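Side-chain contacts in putative thiol-disulfide oxidoreductase (PDB 4GRF), which probably acts as an oxidoreductase of the thioredoxin superfamily through its C-terminal thioredoxin-like domain, perhaps in cytochrome c-type biogenesis: residues W37-G40 / C44-E47; K53-F58 / G62-G67; K79-E82 / S86-N89. All blocks are in the same frame, centred on the assembly; numbering follows the deposited sequence.

In the fold
From the N terminus, strand 31-37 runs into contact 1, which closes the short loop carrying Cys41 and packs Cys44 and Arg45 of helix 42-46 against the strand's end and following loop. Contact 2 follows, closing the turn between helix 48-58 and strand 63-69, and contact 3 closes the one between helix 74-84 and strand 89-92. The three come in series along the chain; none nests in another. They still meet in space: Ala80 of contact 3 packs on Trp37, Ala39 and Arg45 of contact 1, the two contact centres lying about 10 Å apart, while Gly67 and Ile65 of contact 2 pair through their backbones with Asn89 of contact 3, joining neighbouring parallel strands of the central sheet.

Contact 1 of 3, residues W37-G40 / C44-E47; sequences WFAG and CRKE
Arg45 reaches back from helix 42-46 to the loop that follows strand 31-37. CB leaves the helix with CG anti to the carbonyl carbon (chi1 -46°), and CG already comes within 3.9 Å of Ala39 O. Bends at chi2 and chi3 then curl the chain: CD sits 3.5 Å from that same Ala39 O and 4.2 Å from Trp37 CZ3, meeting the indole obliquely, with the ring and guanidinium planes 61° apart. The guanidinium carbon CZ packs on Ala80 of helix 74-84. At the tip, NH1 donates to Ala39 O over 3.0 Å with an N-H...O angle of 158°; the oxygen lies at the edge of the guanidinium, practically in its plane. NE and NH2 turn to helix 74-84, where they form salt bridges with Asp84 and Glu83 respectively. The guanidinium is thereby fixed by two carboxylates and a carbonyl, and its charge probably polarises the Ala39 peptide.

The arrangement is that of a thioredoxin-type CxxC corner, a cysteine pair at the start of a helix just after a central strand, consistent with a redox-active site; here Cys44 SG forms the disulfide with Cys41. Beside that bond the packing is apolar. Trp37 CB lies 3.8 Å from Cys44 CB and 3.9 Å from Cys44 SG, so the end of the strand backs directly onto the second cysteine. The Trp37 indole itself runs on to Ala80 and Ile81 of helix 74-84, while Ala39 N is held by Asp71.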
loop_
_atom_site.group_PDB
_atom_site.type_symbol
_atom_site.label_atom_id
_atom_site.label_comp_id
_atom_site.label_asym_id
_atom_site.label_seq_id
_atom_site.Cartn_x
_atom_site.Cartn_y
_atom_site.Cartn_z
ATOM N N TRP A 37 -5.757 -0.841 3.463
ATOM C CA TRP A 37 -6.470 0.041 4.388
ATOM C C TRP A 37 -7.921 0.236 3.977
ATOM O O TRP A 37 -8.371 -0.253 2.948
ATOM C CB TRP A 37 -5.760 1.400 4.460
ATOM C CG TRP A 37 -5.941 2.224 3.223
ATOM C CD1 TRP A 37 -5.406 1.983 1.989
ATOM C CD2 TRP A 37 -6.711 3.414 3.092
ATOM N NE1 TRP A 37 -5.790 2.939 1.105
ATOM C CE2 TRP A 37 -6.615 3.825 1.749
ATOM C CE3 TRP A 37 -7.508 4.152 3.968
ATOM C CZ2 TRP A 37 -7.252 4.951 1.266
ATOM C CZ3 TRP A 37 -8.145 5.267 3.484
ATOM C CH2 TRP A 37 -8.010 5.662 2.140
ATOM N N PHE A 38 -8.666 0.959 4.810
ATOM C CA PHE A 38 -9.965 1.452 4.408
ATOM C C PHE A 38 -10.247 2.648 5.306
ATOM O O PHE A 38 -9.600 2.825 6.327
ATOM C CB PHE A 38 -11.069 0.385 4.554
ATOM C CG PHE A 38 -11.054 -0.315 5.871
ATOM C CD1 PHE A 38 -10.230 -1.419 6.069
ATOM C CD2 PHE A 38 -11.844 0.117 6.921
ATOM C CE1 PHE A 38 -10.201 -2.071 7.292
ATOM C CE2 PHE A 38 -11.825 -0.541 8.147
ATOM C CZ PHE A 38 -10.996 -1.634 8.329
ATOM N N ALA A 39 -11.194 3.477 4.894
ATOM C CA ALA A 39 -11.456 4.750 5.549
ATOM C C ALA A 39 -11.767 4.615 7.045
ATOM O O ALA A 39 -11.371 5.483 7.839
ATOM C CB ALA A 39 -12.603 5.454 4.830
ATOM N N GLY A 40 -12.451 3.538 7.427
ATOM C CA GLY A 40 -12.853 3.329 8.824
ATOM C C GLY A 40 -11.796 2.693 9.715
ATOM O O GLY A 40 -12.084 2.266 10.842
ATOM N N CYS A 44 -4.820 2.990 10.457
ATOM C CA CYS A 44 -4.363 3.148 9.054
ATOM C C CYS A 44 -4.185 4.632 8.713
ATOM O O CYS A 44 -3.169 5.050 8.149
ATOM C CB CYS A 44 -5.381 2.528 8.070
ATOM S SG CYS A 44 -5.732 0.749 8.263
ATOM N N ARG A 45 -5.169 5.439 9.086
ATOM C CA ARG A 45 -5.174 6.839 8.742
ATOM C C ARG A 45 -4.043 7.528 9.492
ATOM O O ARG A 45 -3.401 8.448 8.971
ATOM C CB ARG A 45 -6.501 7.486 9.148
ATOM C CG ARG A 45 -7.749 6.699 8.758
ATOM C CD ARG A 45 -8.165 6.893 7.303
ATOM N NE ARG A 45 -8.355 8.310 6.966
ATOM C CZ ARG A 45 -9.512 8.969 7.025
ATOM N NH1 ARG A 45 -10.629 8.368 7.364
ATOM N NH2 ARG A 45 -9.545 10.249 6.730
ATOM N N LYS A 46 -3.808 7.101 10.731
ATOM C CA LYS A 46 -2.762 7.716 11.552
ATOM C C LYS A 46 -1.353 7.447 11.046
ATOM O O LYS A 46 -0.405 8.103 11.473
ATOM C CB LYS A 46 -2.874 7.285 13.010
ATOM C CG LYS A 46 -4.061 7.903 13.727
ATOM C CD LYS A 46 -4.251 7.318 15.117
ATOM C CE LYS A 46 -3.207 7.872 16.071
ATOM N NZ LYS A 46 -3.520 7.577 17.495
ATOM N N GLU A 47 -1.191 6.514 10.120
ATOM C CA GLU A 47 0.128 6.258 9.563
ATOM C C GLU A 47 0.489 7.272 8.449
ATOM O O GLU A 47 1.630 7.331 7.982
ATOM C CB GLU A 47 0.192 4.836 8.979
ATOM C CG GLU A 47 0.126 3.715 10.000
ATOM C CD GLU A 47 1.246 3.777 11.012
ATOM O OE1 GLU A 47 2.387 4.098 10.615
ATOM O OE2 GLU A 47 0.989 3.489 12.194
#

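Contact 2 of 3, residues K53-F58 / G62-G67; sequences KTYNAF and GFTIYG. With SO4 (sulfate ion), chain E.
Helix 53-58 and strand 63-67 run nearly antiparallel, their axes 150° apart and 7.9 Å at closest approach, with Tyr55 facing Thr64 and Phe58 facing Phe63 across the turn. The pair is the second half of a beta-alpha-beta crossover of the thioredoxin fold, in which the chain leaves strand 31-37, passes through the helical layer and returns as the parallel neighbour 63-69. Phe63 fills the closed end. Its CB points toward the helix, and CG anti to the backbone N (chi1 173°) lays the ring beside the helix, with CD2 3.7 Å from Phe58 CB, while CZ touches Thr54 CG2 at 3.9 Å; Thr54 and Phe63 cross at about a right angle. Tyr55 CA comes to the edge of the same ring. Phe58 turns its own ring elsewhere, to meet Tyr133 of helix 129-140.

One helical turn before Phe58, Tyr55 CB meets CD1 of Ile65 at 3.7 Å. The tyrosine ring runs alongside Thr64, pointing the same way, and its CE1 passes 3.6 Å from Thr64 OG1. Both hydroxyls donate to one oxygen of a sulfate, probably from the crystallisation liquor. That oxygen, O2, lies in the plane of the Tyr55 ring at its edge, 2.9 Å from Tyr55 OH and 2.6 Å from Thr64 OG1.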
loop_
_atom_site.group_PDB
_atom_site.type_symbol
_atom_site.label_atom_id
_atom_site.label_comp_id
_atom_site.label_asym_id
_atom_site.label_seq_id
_atom_site.Cartn_x
_atom_site.Cartn_y
_atom_site.Cartn_z
ATOM N N LYS A 53 6.102 11.303 4.740
ATOM C CA LYS A 53 7.521 11.613 4.998
ATOM C C LYS A 53 8.401 10.651 4.197
ATOM O O LYS A 53 9.394 11.033 3.592
ATOM C CB LYS A 53 7.837 11.431 6.481
ATOM C CG LYS A 53 9.255 11.843 6.888
ATOM C CD LYS A 53 9.568 11.460 8.330
ATOM N N THR A 54 8.017 9.388 4.221
ATOM C CA THR A 54 8.785 8.322 3.523
ATOM C C THR A 54 8.695 8.482 2.014
ATOM O O THR A 54 9.708 8.375 1.297
ATOM C CB THR A 54 8.258 6.946 3.963
ATOM O OG1 THR A 54 8.363 6.810 5.384
ATOM C CG2 THR A 54 9.030 5.820 3.282
ATOM N N TYR A 55 7.496 8.769 1.513
ATOM C CA TYR A 55 7.258 8.927 0.096
ATOM C C TYR A 55 8.086 10.099 -0.421
ATOM O O TYR A 55 8.755 10.007 -1.455
ATOM C CB TYR A 55 5.767 9.167 -0.176
ATOM C CG TYR A 55 5.389 9.285 -1.638
ATOM C CD1 TYR A 55 5.580 8.230 -2.531
ATOM C CD2 TYR A 55 4.811 10.444 -2.125
ATOM C CE1 TYR A 55 5.216 8.336 -3.862
ATOM C CE2 TYR A 55 4.455 10.563 -3.456
ATOM C CZ TYR A 55 4.658 9.511 -4.323
ATOM O OH TYR A 55 4.294 9.634 -5.641
ATOM N N ASN A 56 8.064 11.191 0.306
ATOM C CA ASN A 56 8.810 12.354 -0.096
ATOM C C ASN A 56 10.322 12.129 -0.118
ATOM O O ASN A 56 10.980 12.610 -0.969
ATOM C CB ASN A 56 8.435 13.568 0.762
ATOM C CG ASN A 56 7.141 14.218 0.316
ATOM O OD1 ASN A 56 6.764 14.130 -0.821
ATOM N ND2 ASN A 56 6.462 14.861 1.229
ATOM N N ALA A 57 10.844 11.418 0.853
ATOM C CA ALA A 57 12.281 11.191 0.990
ATOM C C ALA A 57 12.843 10.309 -0.120
ATOM O O ALA A 57 13.961 10.522 -0.560
ATOM C CB ALA A 57 12.580 10.579 2.331
ATOM N N PHE A 58 12.061 9.322 -0.560
ATOM C CA PHE A 58 12.542 8.267 -1.480
ATOM C C PHE A 58 11.893 8.150 -2.879
ATOM O O PHE A 58 12.350 7.349 -3.729
ATOM C CB PHE A 58 12.439 6.930 -0.737
ATOM C CG PHE A 58 13.225 6.908 0.522
ATOM C CD1 PHE A 58 14.612 6.976 0.479
ATOM C CD2 PHE A 58 12.607 6.945 1.751
ATOM C CE1 PHE A 58 15.354 7.006 1.637
ATOM C CE2 PHE A 58 13.355 6.974 2.918
ATOM C CZ PHE A 58 14.727 7.007 2.858
ATOM N N GLY A 62 13.574 5.300 -6.840
ATOM C CA GLY A 62 13.133 3.954 -7.182
ATOM C C GLY A 62 12.212 3.391 -6.109
ATOM O O GLY A 62 12.348 2.230 -5.707
ATOM N N PHE A 63 11.319 4.250 -5.624
ATOM C CA PHE A 63 10.378 3.894 -4.566
ATOM C C PHE A 63 9.026 4.537 -4.805
ATOM O O PHE A 63 8.927 5.695 -5.216
ATOM C CB PHE A 63 10.894 4.371 -3.222
ATOM C CG PHE A 63 9.911 4.189 -2.088
ATOM C CD1 PHE A 63 9.697 2.949 -1.551
ATOM C CD2 PHE A 63 9.192 5.272 -1.577
ATOM C CE1 PHE A 63 8.811 2.778 -0.514
ATOM C CE2 PHE A 63 8.297 5.109 -0.551
ATOM C CZ PHE A 63 8.096 3.862 -0.007
ATOM N N THR A 64 7.967 3.795 -4.507
ATOM C CA THR A 64 6.651 4.409 -4.437
ATOM C C THR A 64 5.766 3.736 -3.366
ATOM O O THR A 64 6.154 2.757 -2.730
ATOM C CB THR A 64 5.948 4.443 -5.810
ATOM O OG1 THR A 64 4.814 5.316 -5.747
ATOM C CG2 THR A 64 5.526 3.053 -6.269
ATOM N N ILE A 65 4.594 4.321 -3.149
ATOM C CA ILE A 65 3.591 3.718 -2.281
ATOM C C ILE A 65 2.377 3.398 -3.123
ATOM O O ILE A 65 1.912 4.212 -3.951
ATOM C CB ILE A 65 3.203 4.644 -1.103
ATOM C CG1 ILE A 65 4.459 5.023 -0.277
ATOM C CG2 ILE A 65 2.121 3.990 -0.245
ATOM C CD1 ILE A 65 4.208 5.993 0.870
ATOM N N TYR A 66 1.868 2.183 -2.914
ATOM C CA TYR A 66 0.678 1.676 -3.575
ATOM C C TYR A 66 -0.368 1.400 -2.489
ATOM O O TYR A 66 -0.255 0.455 -1.692
ATOM C CB TYR A 66 1.037 0.405 -4.344
ATOM C CG TYR A 66 -0.063 -0.277 -5.156
ATOM C CD1 TYR A 66 -0.721 0.373 -6.189
ATOM C CD2 TYR A 66 -0.359 -1.615 -4.942
ATOM C CE1 TYR A 66 -1.679 -0.275 -6.950
ATOM C CE2 TYR A 66 -1.314 -2.270 -5.685
ATOM C CZ TYR A 66 -1.967 -1.608 -6.696
ATOM O OH TYR A 66 -2.915 -2.277 -7.435
ATOM N N GLY A 67 -1.364 2.278 -2.407
ATOM C CA GLY A 67 -2.413 2.112 -1.418
ATOM C C GLY A 67 -3.574 1.326 -1.989
ATOM O O GLY A 67 -4.027 1.589 -3.119
HETATM S S SO4 E . 4.889 7.522 -8.617
HETATM O O1 SO4 E . 6.101 7.814 -9.416
HETATM O O2 SO4 E . 5.271 7.435 -7.181
HETATM O O3 SO4 E . 3.892 8.604 -8.799
HETATM O O4 SO4 E . 4.296 6.247 -9.098
#

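Contact 3 of 3, residues K79-E82 / S86-N89; sequences KAIE and SYWN. With SO4 (sulfate ion), chain E.
The Tyr87 ring meets Ile81 obliquely: the methyl CG2 of Ile81 comes 3.9 Å from Tyr87 CE1. Farther out, Tyr87 OH lies 3.8 Å from Glu82 CA. The Glu82 and Tyr87 side chains run alongside each other in the same direction, with carboxylate and ring planes 59° apart. The other large ring here, the indole of Trp88, has Ser86 O over the centre of one face, 3.9 Å above its plane, while elsewhere its side chain packs on Leu51 and Tyr55 of helix 48-58.

Ser86 makes the backbone link. Its N donates to Ile81 O in a weak bond of 3.3 Å. The OG sits between the backbone N and the carbonyl carbon (chi1 47°), which turns it back to the helix, 3.6 Å from Ile81 CA and 3.8 Å from Ile81 CG2. Tyr87 follows at the centre of an inverse gamma turn that bends the chain away from helix 74-84. This is the turn of a second beta-alpha-beta unit, running from strand 63-69 through helix 74-84 to edge strand 89-92, probably the insertion that TlpA-like proteins add to the thioredoxin fold. Ile81 also packs on Trp37 of strand 31-37, and Asn89 begins strand 89-92, pairing through its backbone with Ile65 and Gly67.

Beyond the turn, Asn89 ND2 donates almost straight to O4 of the sulfate of contact 2, 2.9 Å away at an N-H...O angle of 173°, and makes a weak hydrogen bond to Ile65 O. A leucine here has no amide, and the sulfate would probably be held less firmly, its O4 losing the nearly straight N-H bond, while Ile65 O would keep the backbone N of this residue.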
loop_
_atom_site.group_PDB
_atom_site.type_symbol
_atom_site.label_atom_id
_atom_site.label_comp_id
_atom_site.label_asym_id
_atom_site.label_seq_id
_atom_site.Cartn_x
_atom_site.Cartn_y
_atom_site.Cartn_z
ATOM N N LYS A 79 -13.204 10.543 0.276
ATOM C CA LYS A 79 -13.229 11.503 1.366
ATOM C C LYS A 79 -12.011 11.315 2.257
ATOM O O LYS A 79 -11.445 12.286 2.721
ATOM C CB LYS A 79 -14.500 11.380 2.196
ATOM C CG LYS A 79 -15.743 11.906 1.496
ATOM C CD LYS A 79 -17.016 11.606 2.287
ATOM C CE LYS A 79 -18.224 12.315 1.677
ATOM N NZ LYS A 79 -19.538 11.791 2.153
ATOM N N ALA A 80 -11.600 10.070 2.492
ATOM C CA ALA A 80 -10.480 9.825 3.381
ATOM C C ALA A 80 -9.200 10.346 2.747
ATOM O O ALA A 80 -8.343 10.934 3.416
ATOM C CB ALA A 80 -10.361 8.332 3.705
ATOM N N ILE A 81 -9.047 10.110 1.449
ATOM C CA ILE A 81 -7.837 10.500 0.757
ATOM C C ILE A 81 -7.700 12.027 0.781
ATOM O O ILE A 81 -6.621 12.567 1.062
ATOM C CB ILE A 81 -7.830 9.968 -0.677
ATOM C CG1 ILE A 81 -7.638 8.458 -0.645
ATOM C CG2 ILE A 81 -6.745 10.635 -1.487
ATOM C CD1 ILE A 81 -7.759 7.788 -1.997
ATOM N N GLU A 82 -8.817 12.710 0.560
ATOM C CA GLU A 82 -8.819 14.170 0.622
ATOM C C GLU A 82 -8.499 14.675 2.038
ATOM O O GLU A 82 -7.760 15.641 2.191
ATOM C CB GLU A 82 -10.173 14.725 0.165
ATOM C CG GLU A 82 -10.155 16.232 -0.084
ATOM C CD GLU A 82 -10.238 17.060 1.188
ATOM O OE1 GLU A 82 -10.916 16.630 2.143
ATOM O OE2 GLU A 82 -9.643 18.164 1.214
ATOM N N SER A 86 -3.359 11.930 1.113
ATOM C CA SER A 86 -2.514 10.758 0.833
ATOM C C SER A 86 -2.397 10.494 -0.666
ATOM O O SER A 86 -2.875 9.468 -1.178
ATOM C CB SER A 86 -3.081 9.539 1.555
ATOM O OG SER A 86 -4.483 9.417 1.357
ATOM N N TYR A 87 -1.764 11.427 -1.373
ATOM C CA TYR A 87 -1.796 11.427 -2.825
ATOM C C TYR A 87 -0.641 10.655 -3.456
ATOM O O TYR A 87 0.049 11.156 -4.336
ATOM C CB TYR A 87 -1.810 12.876 -3.352
ATOM C CG TYR A 87 -3.020 13.672 -2.895
ATOM C CD1 TYR A 87 -4.304 13.282 -3.242
ATOM C CD2 TYR A 87 -2.873 14.822 -2.129
ATOM C CE1 TYR A 87 -5.410 14.013 -2.827
ATOM C CE2 TYR A 87 -3.972 15.555 -1.709
ATOM C CZ TYR A 87 -5.238 15.143 -2.061
ATOM O OH TYR A 87 -6.339 15.871 -1.648
ATOM N N TRP A 88 -0.429 9.423 -3.020
ATOM C CA TRP A 88 0.446 8.528 -3.743
ATOM C C TRP A 88 -0.438 7.676 -4.665
ATOM O O TRP A 88 -1.543 8.092 -4.990
ATOM C CB TRP A 88 1.304 7.687 -2.763
ATOM C CG TRP A 88 0.534 7.130 -1.579
ATOM C CD1 TRP A 88 -0.271 6.017 -1.565
ATOM C CD2 TRP A 88 0.495 7.671 -0.245
ATOM N NE1 TRP A 88 -0.797 5.834 -0.291
ATOM C CE2 TRP A 88 -0.330 6.835 0.526
ATOM C CE3 TRP A 88 1.110 8.767 0.371
ATOM C CZ2 TRP A 88 -0.571 7.070 1.882
ATOM C CZ3 TRP A 88 0.840 9.015 1.717
ATOM C CH2 TRP A 88 0.031 8.156 2.453
ATOM N N ASN A 89 0.024 6.515 -5.111
ATOM C CA ASN A 89 -0.806 5.700 -5.997
ATOM C C ASN A 89 -1.872 5.023 -5.149
ATOM O O ASN A 89 -1.557 4.140 -4.364
ATOM C CB ASN A 89 0.052 4.643 -6.687
ATOM C CG ASN A 89 1.067 5.256 -7.624
ATOM O OD1 ASN A 89 0.708 5.747 -8.697
ATOM N ND2 ASN A 89 2.327 5.238 -7.232
HETATM S S SO4 E . 4.889 7.522 -8.617
HETATM O O1 SO4 E . 6.101 7.814 -9.416
HETATM O O2 SO4 E . 5.271 7.435 -7.181
HETATM O O3 SO4 E . 3.892 8.604 -8.799
HETATM O O4 SO4 E . 4.296 6.247 -9.098
#